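Local coordinates for Lmo0812 protein (Listeria monocytogenes serovar 1/2a, PDB 4YF1) that probably hydrolyses the 3'-diphosphate of guanosine-3',5'-bis(diphosphate), the bacterial alarmone ppGpp, as a small helical protein of the HD-domain family, at residues Ile42-Gly47 with Glu51-Gly56; Leu116-Lys121 with Gln155-Asn160; Asp123-Val128 with Asp175-Leu180. All coordinates share one frame; numbering follows the deposited sequence.

Contact 1: Ile42-Gly47 with Glu51-Gly56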
loop_
_atom_site.group_PDB
_atom_site.type_symbol
_atom_site.label_atom_id
_atom_site.label_comp_id
_atom_site.label_asym_id
_atom_site.label_seq_id
_atom_site.Cartn_x
_atom_site.Cartn_y
_atom_site.Cartn_z
ATOM N N ILE A 42 1.635 -3.151 -11.167
ATOM C CA ILE A 42 0.941 -3.921 -12.201
ATOM C C ILE A 42 -0.565 -3.574 -12.182
ATOM O O ILE A 42 -1.150 -3.314 -13.188
ATOM C CB ILE A 42 1.130 -5.419 -11.974
ATOM C CG1 ILE A 42 2.590 -5.807 -12.268
ATOM C CG2 ILE A 42 0.197 -6.207 -12.859
ATOM C CD1 ILE A 42 3.030 -7.119 -11.653
ATOM N N LEU A 43 -1.143 -3.538 -11.013
ATOM C CA LEU A 43 -2.588 -3.236 -10.893
ATOM C C LEU A 43 -2.935 -1.787 -11.290
ATOM O O LEU A 43 -3.950 -1.566 -11.964
ATOM C CB LEU A 43 -3.076 -3.554 -9.486
ATOM C CG LEU A 43 -3.036 -5.063 -9.136
ATOM C CD1 LEU A 43 -3.123 -5.294 -7.639
ATOM C CD2 LEU A 43 -4.162 -5.810 -9.845
ATOM N N ARG A 44 -2.081 -0.843 -10.897
ATOM C CA ARG A 44 -2.300 0.593 -11.196
ATOM C C ARG A 44 -2.205 0.798 -12.683
ATOM O O ARG A 44 -3.075 1.433 -13.303
ATOM C CB ARG A 44 -1.287 1.472 -10.425
ATOM C CG ARG A 44 -1.306 2.953 -10.801
ATOM C CD ARG A 44 -0.391 3.820 -9.948
ATOM N NE ARG A 44 0.930 3.210 -9.708
ATOM C CZ ARG A 44 1.303 2.595 -8.594
ATOM N NH1 ARG A 44 2.541 2.082 -8.493
ATOM N NH2 ARG A 44 0.449 2.430 -7.583
ATOM N N ARG A 45 -1.175 0.212 -13.293
ATOM C CA ARG A 45 -0.993 0.353 -14.720
ATOM C C ARG A 45 -2.104 -0.283 -15.528
ATOM O O ARG A 45 -2.297 0.077 -16.693
ATOM C CB ARG A 45 0.379 -0.220 -15.142
ATOM C CG ARG A 45 1.531 0.684 -14.729
ATOM C CD ARG A 45 2.840 -0.023 -14.982
ATOM N NE ARG A 45 3.073 -0.294 -16.399
ATOM C CZ ARG A 45 3.555 0.593 -17.281
ATOM N NH1 ARG A 45 3.798 1.864 -16.942
ATOM N NH2 ARG A 45 3.760 0.212 -18.545
ATOM N N ALA A 46 -2.825 -1.232 -14.934
ATOM C CA ALA A 46 -3.909 -1.907 -15.640
ATOM C C ALA A 46 -5.210 -1.094 -15.491
ATOM O O ALA A 46 -6.212 -1.508 -15.979
ATOM C CB ALA A 46 -4.133 -3.309 -15.110
ATOM N N GLY A 47 -5.175 -0.002 -14.755
ATOM C CA GLY A 47 -6.394 0.871 -14.616
ATOM C C GLY A 47 -7.240 0.596 -13.376
ATOM O O GLY A 47 -8.286 1.228 -13.190
ATOM N N GLU A 51 -8.660 1.128 -4.201
ATOM C CA GLU A 51 -8.958 0.043 -3.264
ATOM C C GLU A 51 -8.311 -1.295 -3.703
ATOM O O GLU A 51 -7.865 -2.084 -2.866
ATOM C CB GLU A 51 -10.452 -0.179 -3.104
ATOM C CG GLU A 51 -11.219 0.952 -2.401
ATOM C CD GLU A 51 -11.467 2.184 -3.239
ATOM O OE1 GLU A 51 -10.990 2.296 -4.401
ATOM O OE2 GLU A 51 -12.187 3.080 -2.712
ATOM N N VAL A 52 -8.303 -1.542 -5.010
ATOM C CA VAL A 52 -7.726 -2.773 -5.564
ATOM C C VAL A 52 -6.210 -2.739 -5.460
ATOM O O VAL A 52 -5.585 -3.732 -5.099
ATOM C CB VAL A 52 -8.162 -3.008 -7.036
ATOM C CG1 VAL A 52 -7.489 -4.236 -7.645
ATOM C CG2 VAL A 52 -9.668 -3.202 -7.133
ATOM N N VAL A 53 -5.616 -1.608 -5.822
ATOM C CA VAL A 53 -4.176 -1.451 -5.746
ATOM C C VAL A 53 -3.670 -1.688 -4.318
ATOM O O VAL A 53 -2.674 -2.402 -4.098
ATOM C CB VAL A 53 -3.742 -0.075 -6.260
ATOM C CG1 VAL A 53 -2.281 0.190 -5.929
ATOM C CG2 VAL A 53 -4.002 0.026 -7.748
ATOM N N VAL A 54 -4.361 -1.098 -3.354
ATOM C CA VAL A 54 -3.987 -1.238 -1.951
ATOM C C VAL A 54 -4.186 -2.650 -1.450
ATOM O O VAL A 54 -3.381 -3.131 -0.652
ATOM C CB VAL A 54 -4.727 -0.223 -1.068
ATOM C CG1 VAL A 54 -4.481 -0.496 0.411
ATOM C CG2 VAL A 54 -4.257 1.182 -1.423
ATOM N N ALA A 55 -5.253 -3.317 -1.903
ATOM C CA ALA A 55 -5.461 -4.712 -1.503
ATOM C C ALA A 55 -4.275 -5.534 -1.999
ATOM O O ALA A 55 -3.814 -6.429 -1.299
ATOM C CB ALA A 55 -6.763 -5.265 -2.055
ATOM N N GLY A 56 -3.769 -5.221 -3.201
ATOM C CA GLY A 56 -2.601 -5.964 -3.728
ATOM C C GLY A 56 -1.368 -5.718 -2.874
ATOM O O GLY A 56 -0.570 -6.629 -2.587
#
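Leu43 and Val53 meet where two successive helices of the HD-domain fold, 35-45 and 50-64, turn back on each other as a helical hairpin. The Leu43 side chain leaves its helix toward the second one, its CG held beside the backbone N (chi1 -66°), and its two methyls divide the work. CD1 runs to the backbone of the partner helix, lying 3.9 Å from Val52 O and 4.0 Å from Gly56 CA; Gly56 has no side chain, and the methyl therefore rests directly on its CA. CD2 turns to the side chain of Val52, approaching its CG1 to 4.3 Å. Behind the branch, Leu43 CB is met by Val53 CG2.

That same valine methyl also rests on the backbone of helix 35-45, 3.8 Å from Arg44 N. Valine suits the place because its two branches, short and stiff, can address two neighbours at once: CG2 takes the helix backbone, while CG1 meets the arginine. Arg44 starts out extended and bends at chi3 (43°), bringing NH2 to 3.9 Å from Val53 CG1 at a slant. The same NH2 has a long, weak ion pair with Glu50 of the second subunit and lies close to the like charge of that subunit's Arg44. Leu43 is further enclosed by Ala115, Leu116 and Ala119 of helix 111-132, so the hairpin is seated on that helix. Gly47, the first residue to leave helical angles, forms a Schellman motif, with positive phi (96°) and a hydrogen bond of 2.9 Å from Gly47 N to Arg44 O.

Contact 2: Leu116-Lys121 with Gln155-Asn160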
loop_
_atom_site.group_PDB
_atom_site.type_symbol
_atom_site.label_atom_id
_atom_site.label_comp_id
_atom_site.label_asym_id
_atom_site.label_seq_id
_atom_site.Cartn_x
_atom_site.Cartn_y
_atom_site.Cartn_z
ATOM N N LEU A 116 -6.119 -9.520 -8.641
ATOM C CA LEU A 116 -5.261 -9.569 -7.465
ATOM C C LEU A 116 -4.412 -10.834 -7.456
ATOM O O LEU A 116 -3.196 -10.807 -7.128
ATOM C CB LEU A 116 -6.110 -9.544 -6.224
ATOM C CG LEU A 116 -6.664 -8.141 -5.974
ATOM C CD1 LEU A 116 -7.880 -8.276 -5.061
ATOM C CD2 LEU A 116 -5.587 -7.260 -5.361
ATOM N N ILE A 117 -5.052 -11.927 -7.824
ATOM C CA ILE A 117 -4.347 -13.228 -7.872
ATOM C C ILE A 117 -3.338 -13.242 -9.015
ATOM O O ILE A 117 -2.193 -13.666 -8.808
ATOM C CB ILE A 117 -5.326 -14.404 -8.038
ATOM C CG1 ILE A 117 -6.196 -14.541 -6.788
ATOM C CG2 ILE A 117 -4.543 -15.720 -8.293
ATOM C CD1 ILE A 117 -7.370 -15.503 -6.892
ATOM N N VAL A 118 -3.747 -12.863 -10.224
ATOM C CA VAL A 118 -2.813 -12.933 -11.361
ATOM C C VAL A 118 -1.611 -11.975 -11.186
ATOM O O VAL A 118 -0.473 -12.376 -11.445
ATOM C CB VAL A 118 -3.510 -12.748 -12.699
ATOM C CG1 VAL A 118 -2.549 -12.812 -13.844
ATOM C CG2 VAL A 118 -4.641 -13.748 -12.898
ATOM N N ALA A 119 -1.845 -10.759 -10.691
ATOM C CA ALA A 119 -0.761 -9.811 -10.464
ATOM C C ALA A 119 0.265 -10.357 -9.469
ATOM O O ALA A 119 1.474 -10.218 -9.659
ATOM C CB ALA A 119 -1.298 -8.478 -9.991
ATOM N N ASP A 120 -0.235 -10.968 -8.407
ATOM C CA ASP A 120 0.623 -11.584 -7.402
ATOM C C ASP A 120 1.480 -12.690 -8.056
ATOM O O ASP A 120 2.689 -12.748 -7.845
ATOM C CB ASP A 120 -0.243 -12.192 -6.304
ATOM C CG ASP A 120 0.582 -12.991 -5.271
ATOM O OD1 ASP A 120 1.496 -12.410 -4.660
ATOM O OD2 ASP A 120 0.279 -14.171 -5.053
ATOM N N LYS A 121 0.855 -13.541 -8.858
ATOM C CA LYS A 121 1.609 -14.649 -9.540
ATOM C C LYS A 121 2.566 -14.164 -10.586
ATOM O O LYS A 121 3.603 -14.763 -10.812
ATOM C CB LYS A 121 0.668 -15.656 -10.188
ATOM C CG LYS A 121 0.268 -16.748 -9.252
ATOM C CD LYS A 121 -0.493 -16.231 -8.082
ATOM C CE LYS A 121 -0.117 -17.010 -6.852
ATOM N NZ LYS A 121 -1.131 -16.693 -5.801
ATOM N N GLN A 155 -0.240 -23.462 -14.283
ATOM C CA GLN A 155 -1.104 -23.785 -15.428
ATOM C C GLN A 155 -2.566 -23.650 -15.008
ATOM O O GLN A 155 -3.411 -23.141 -15.804
ATOM C CB GLN A 155 -0.790 -25.171 -16.001
ATOM C CG GLN A 155 0.468 -25.109 -16.804
ATOM C CD GLN A 155 0.803 -26.422 -17.482
ATOM O OE1 GLN A 155 0.241 -27.483 -17.179
ATOM N NE2 GLN A 155 1.672 -26.340 -18.425
ATOM N N GLY A 156 -2.875 -24.034 -13.761
ATOM C CA GLY A 156 -4.242 -23.875 -13.241
ATOM C C GLY A 156 -4.717 -22.402 -13.239
ATOM O O GLY A 156 -5.870 -22.107 -13.634
ATOM N N ILE A 157 -3.857 -21.494 -12.775
ATOM C CA ILE A 157 -4.188 -20.056 -12.768
ATOM C C ILE A 157 -4.353 -19.608 -14.220
ATOM O O ILE A 157 -5.388 -19.042 -14.602
ATOM C CB ILE A 157 -3.101 -19.192 -12.074
ATOM C CG1 ILE A 157 -2.906 -19.582 -10.583
ATOM C CG2 ILE A 157 -3.460 -17.703 -12.184
ATOM C CD1 ILE A 157 -4.159 -19.546 -9.747
ATOM N N LYS A 158 -3.338 -19.906 -15.043
ATOM C CA LYS A 158 -3.377 -19.516 -16.444
ATOM C C LYS A 158 -4.632 -20.004 -17.173
ATOM O O LYS A 158 -5.284 -19.220 -17.896
ATOM C CB LYS A 158 -2.097 -19.918 -17.183
ATOM C CG LYS A 158 -2.211 -19.854 -18.694
ATOM C CD LYS A 158 -0.972 -20.445 -19.326
ATOM C CE LYS A 158 -1.274 -21.009 -20.697
ATOM N NZ LYS A 158 -2.171 -22.210 -20.615
ATOM N N ASN A 159 -5.018 -21.259 -16.957
ATOM C CA ASN A 159 -6.187 -21.817 -17.653
ATOM C C ASN A 159 -7.544 -21.455 -17.076
ATOM O O ASN A 159 -8.549 -21.786 -17.675
ATOM C CB ASN A 159 -6.046 -23.338 -17.758
ATOM C CG ASN A 159 -4.906 -23.724 -18.668
ATOM O OD1 ASN A 159 -4.580 -22.968 -19.580
ATOM N ND2 ASN A 159 -4.268 -24.853 -18.412
ATOM N N ASN A 160 -7.569 -20.790 -15.932
ATOM C CA ASN A 160 -8.845 -20.422 -15.305
ATOM C C ASN A 160 -9.059 -18.916 -15.155
ATOM O O ASN A 160 -10.218 -18.469 -15.043
ATOM C CB ASN A 160 -8.965 -21.135 -13.955
ATOM C CG ASN A 160 -9.312 -22.604 -14.114
ATOM O OD1 ASN A 160 -10.464 -22.951 -14.331
ATOM N ND2 ASN A 160 -8.307 -23.474 -14.027
#
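Ile117 is the first residue of 116-121 to touch 155-160, and like Val118 and Lys121 after it meets a single residue there, Ile157. The two segments run roughly antiparallel, 137° between their directions, with axes 11.0 Å apart, a separation that beta-branched and long aliphatic side chains can bridge. Ile117 offers its CG2 methyl, which lies 4.1 Å from Ile157 CD1. Both chi1 and chi2 of Ile157 are near -60° (chi2 -55°), a bent course that carries CD1 to Ile117 while CG2 stays available for the next residue.

One step on, Val118 uses its CG2, 4.2 Å from Ile157 CG2; here the two side chains pass side by side, each heading for the other's helix.

Asp120 faces another way. Its carboxylate accepts hydrogen bonds from His35 at OD1 and from His87 at OD2, and with His35, His59 and Asp60 it makes up a converging set that resembles the H...HD...D signature of HD-domain enzymes, although no metal is bound to these side chains here.

Lys121 closes the series by lending its aliphatic part to the contact: CG lies 4.5 Å from Ile157 CG1. Its ammonium end turns back to its own helix, where NZ forms a salt bridge of 3.0 Å with Asp120 OD2, nearly in line with the C-O bond. A long side chain thus serves both purposes, packing with its methylenes and bonding to Asp120 with its end; OD2 is shared by Lys121 NZ and His87.

Helix 111-132 is thereby central in the bundle: helix 147-160 packs on the Ile157 side, Phe173, Phe174 and Tyr177 of helix 172-184 lie against Val118 and Lys121, helix 95-108 borders Ile117, and Val39 and Ile42 of helix 35-45 touch Ala119.

Contact 3: Asp123-Val128 with Asp175-Leu180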
loop_
_atom_site.group_PDB
_atom_site.type_symbol
_atom_site.label_atom_id
_atom_site.label_comp_id
_atom_site.label_asym_id
_atom_site.label_seq_id
_atom_site.Cartn_x
_atom_site.Cartn_y
_atom_site.Cartn_z
ATOM N N ASP A 123 4.277 -11.228 -10.649
ATOM C CA ASP A 123 5.518 -10.736 -10.079
ATOM C C ASP A 123 6.387 -11.919 -9.588
ATOM O O ASP A 123 7.605 -11.873 -9.740
ATOM C CB ASP A 123 5.295 -9.764 -8.938
ATOM C CG ASP A 123 6.600 -9.176 -8.426
ATOM O OD1 ASP A 123 7.305 -8.458 -9.189
ATOM O OD2 ASP A 123 6.921 -9.414 -7.256
ATOM N N ASN A 124 5.755 -12.932 -8.982
ATOM C CA ASN A 124 6.486 -14.146 -8.514
ATOM C C ASN A 124 7.208 -14.845 -9.670
ATOM O O ASN A 124 8.396 -15.122 -9.564
ATOM C CB ASN A 124 5.532 -15.152 -7.843
ATOM C CG ASN A 124 5.020 -14.693 -6.485
ATOM O OD1 ASN A 124 5.507 -13.715 -5.902
ATOM N ND2 ASN A 124 4.026 -15.424 -5.956
ATOM N N LEU A 125 6.494 -15.159 -10.753
ATOM C CA LEU A 125 7.123 -15.817 -11.922
ATOM C C LEU A 125 8.168 -14.955 -12.625
ATOM O O LEU A 125 9.153 -15.486 -13.184
ATOM C CB LEU A 125 6.135 -16.353 -12.944
ATOM C CG LEU A 125 5.285 -17.542 -12.579
ATOM C CD1 LEU A 125 4.737 -18.096 -13.875
ATOM C CD2 LEU A 125 6.088 -18.613 -11.840
ATOM N N THR A 126 7.978 -13.638 -12.603
ATOM C CA THR A 126 8.989 -12.743 -13.149
ATOM C C THR A 126 10.322 -13.008 -12.415
ATOM O O THR A 126 11.371 -13.118 -13.060
ATOM C CB THR A 126 8.561 -11.291 -13.020
ATOM O OG1 THR A 126 7.395 -11.100 -13.838
ATOM C CG2 THR A 126 9.665 -10.349 -13.470
ATOM N N SER A 127 10.271 -13.150 -11.091
ATOM C CA SER A 127 11.494 -13.429 -10.319
ATOM C C SER A 127 12.036 -14.827 -10.603
ATOM O O SER A 127 13.257 -15.031 -10.589
ATOM C CB SER A 127 11.252 -13.241 -8.821
ATOM O OG SER A 127 10.845 -11.894 -8.582
ATOM N N VAL A 128 11.138 -15.783 -10.847
ATOM C CA VAL A 128 11.541 -17.138 -11.188
ATOM C C VAL A 128 12.280 -17.133 -12.533
ATOM O O VAL A 128 13.376 -17.681 -12.624
ATOM C CB VAL A 128 10.352 -18.127 -11.239
ATOM C CG1 VAL A 128 10.808 -19.478 -11.774
ATOM C CG2 VAL A 128 9.710 -18.283 -9.861
ATOM N N ASP A 175 -1.901 -11.666 -20.230
ATOM C CA ASP A 175 -1.123 -12.221 -21.347
ATOM C C ASP A 175 0.362 -12.380 -20.967
ATOM O O ASP A 175 1.001 -13.353 -21.370
ATOM C CB ASP A 175 -1.256 -11.336 -22.606
ATOM C CG ASP A 175 -2.699 -11.247 -23.130
ATOM O OD1 ASP A 175 -3.446 -12.236 -22.976
ATOM O OD2 ASP A 175 -3.081 -10.193 -23.701
ATOM N N GLU A 176 0.893 -11.442 -20.180
ATOM C CA GLU A 176 2.295 -11.506 -19.720
ATOM C C GLU A 176 2.457 -12.724 -18.809
ATOM O O GLU A 176 3.449 -13.442 -18.888
ATOM C CB GLU A 176 2.766 -10.301 -18.909
ATOM C CG GLU A 176 2.807 -8.996 -19.640
ATOM C CD GLU A 176 3.138 -7.842 -18.713
ATOM O OE1 GLU A 176 4.171 -7.933 -17.992
ATOM O OE2 GLU A 176 2.369 -6.846 -18.743
ATOM N N TYR A 177 1.496 -12.920 -17.923
ATOM C CA TYR A 177 1.550 -14.109 -17.055
ATOM C C TYR A 177 1.464 -15.392 -17.880
ATOM O O TYR A 177 2.238 -16.338 -17.617
ATOM C CB TYR A 177 0.469 -14.088 -16.003
ATOM C CG TYR A 177 0.440 -15.314 -15.134
ATOM C CD1 TYR A 177 1.425 -15.532 -14.195
ATOM C CD2 TYR A 177 -0.572 -16.249 -15.249
ATOM C CE1 TYR A 177 1.391 -16.647 -13.378
ATOM C CE2 TYR A 177 -0.616 -17.379 -14.431
ATOM C CZ TYR A 177 0.375 -17.560 -13.504
ATOM O OH TYR A 177 0.351 -18.648 -12.688
ATOM N N ALA A 178 0.543 -15.451 -18.839
ATOM C CA ALA A 178 0.423 -16.641 -19.707
ATOM C C ALA A 178 1.755 -16.980 -20.410
ATOM O O ALA A 178 2.156 -18.156 -20.421
ATOM C CB ALA A 178 -0.680 -16.478 -20.722
ATOM N N ARG A 179 2.428 -15.963 -20.981
ATOM C CA ARG A 179 3.711 -16.161 -21.654
ATOM C C ARG A 179 4.775 -16.698 -20.694
ATOM O O ARG A 179 5.541 -17.582 -21.059
ATOM C CB ARG A 179 4.213 -14.884 -22.352
ATOM C CG ARG A 179 3.391 -14.451 -23.559
ATOM C CD ARG A 179 4.088 -13.349 -24.371
ATOM N NE ARG A 179 4.519 -12.197 -23.566
ATOM C CZ ARG A 179 3.782 -11.119 -23.285
ATOM N NH1 ARG A 179 2.528 -10.999 -23.714
ATOM N NH2 ARG A 179 4.300 -10.151 -22.541
ATOM N N LEU A 180 4.825 -16.153 -19.474
ATOM C CA LEU A 180 5.762 -16.652 -18.475
ATOM C C LEU A 180 5.515 -18.116 -18.109
ATOM O O LEU A 180 6.484 -18.892 -17.951
ATOM C CB LEU A 180 5.766 -15.817 -17.196
ATOM C CG LEU A 180 6.707 -14.645 -17.154
ATOM C CD1 LEU A 180 6.398 -13.756 -15.981
ATOM C CD2 LEU A 180 8.140 -15.143 -17.072
#
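Leu125 and Leu180 bury the most surface here, with Tyr177 third, where segments 123-128 and 175-180 run at 38° to each other, axes 9.9 Å apart. The two leucines point at each other's helix and lie alongside, heading opposite ways. Leu125 CB is 4.0 Å from Leu180 CD1, while Leu125 CD1 lies 4.2 Å from Leu180 CB, so each methyl sits against the root of the other chain. The second Leu180 methyl, CD2, rests near Leu125 O, reaching the helix backbone itself.

Tyr177 approaches the leucine from one turn earlier. Its CG stands opposite the backbone N across the first torsion (chi1 177°), which swings the ring toward the partner helix, and its CE1 comes within 3.7 Å of Leu125 CD1 at an oblique slant. The hydroxyl goes on to a hydrogen bond with Asn154 of helix 147-160, so the aromatic ring packs against leucine while its polar end is anchored in a third helix.

At the more exposed side, Thr126 OG1 lies 3.6 Å from Leu180 CD1; that hydroxyl is hydrogen-bonded to Leu122 O of its own helix, which probably makes the apolar neighbour tolerable. With no hydrogen bond crossing the two segments, the helices are held together here by apolar and van der Waals contact, and the hydroxyls of Thr126 and Tyr177 find their partners in Leu122 and Asn154 instead.

Overall arrangement
From the N terminus, contact 1 comes first and closes a short loop of the chain, pairing helix 35-45 with helix 50-64 before the others begin. Helix 111-132 then enters both later contacts: residues 116-121 wait for helix 147-160 in contact 2, and residues 123-128 for helix 172-184 in contact 3. These two long closures cross, since the four segments alternate in the chain, and their centres lie about 9 Å apart, with Tyr177 packing on Lys121 and Ile157 between them. Contact 1 joins contact 2 through Leu116 and Ala119, so helix 111-132 ties the N-terminal hairpin to the C-terminal helices.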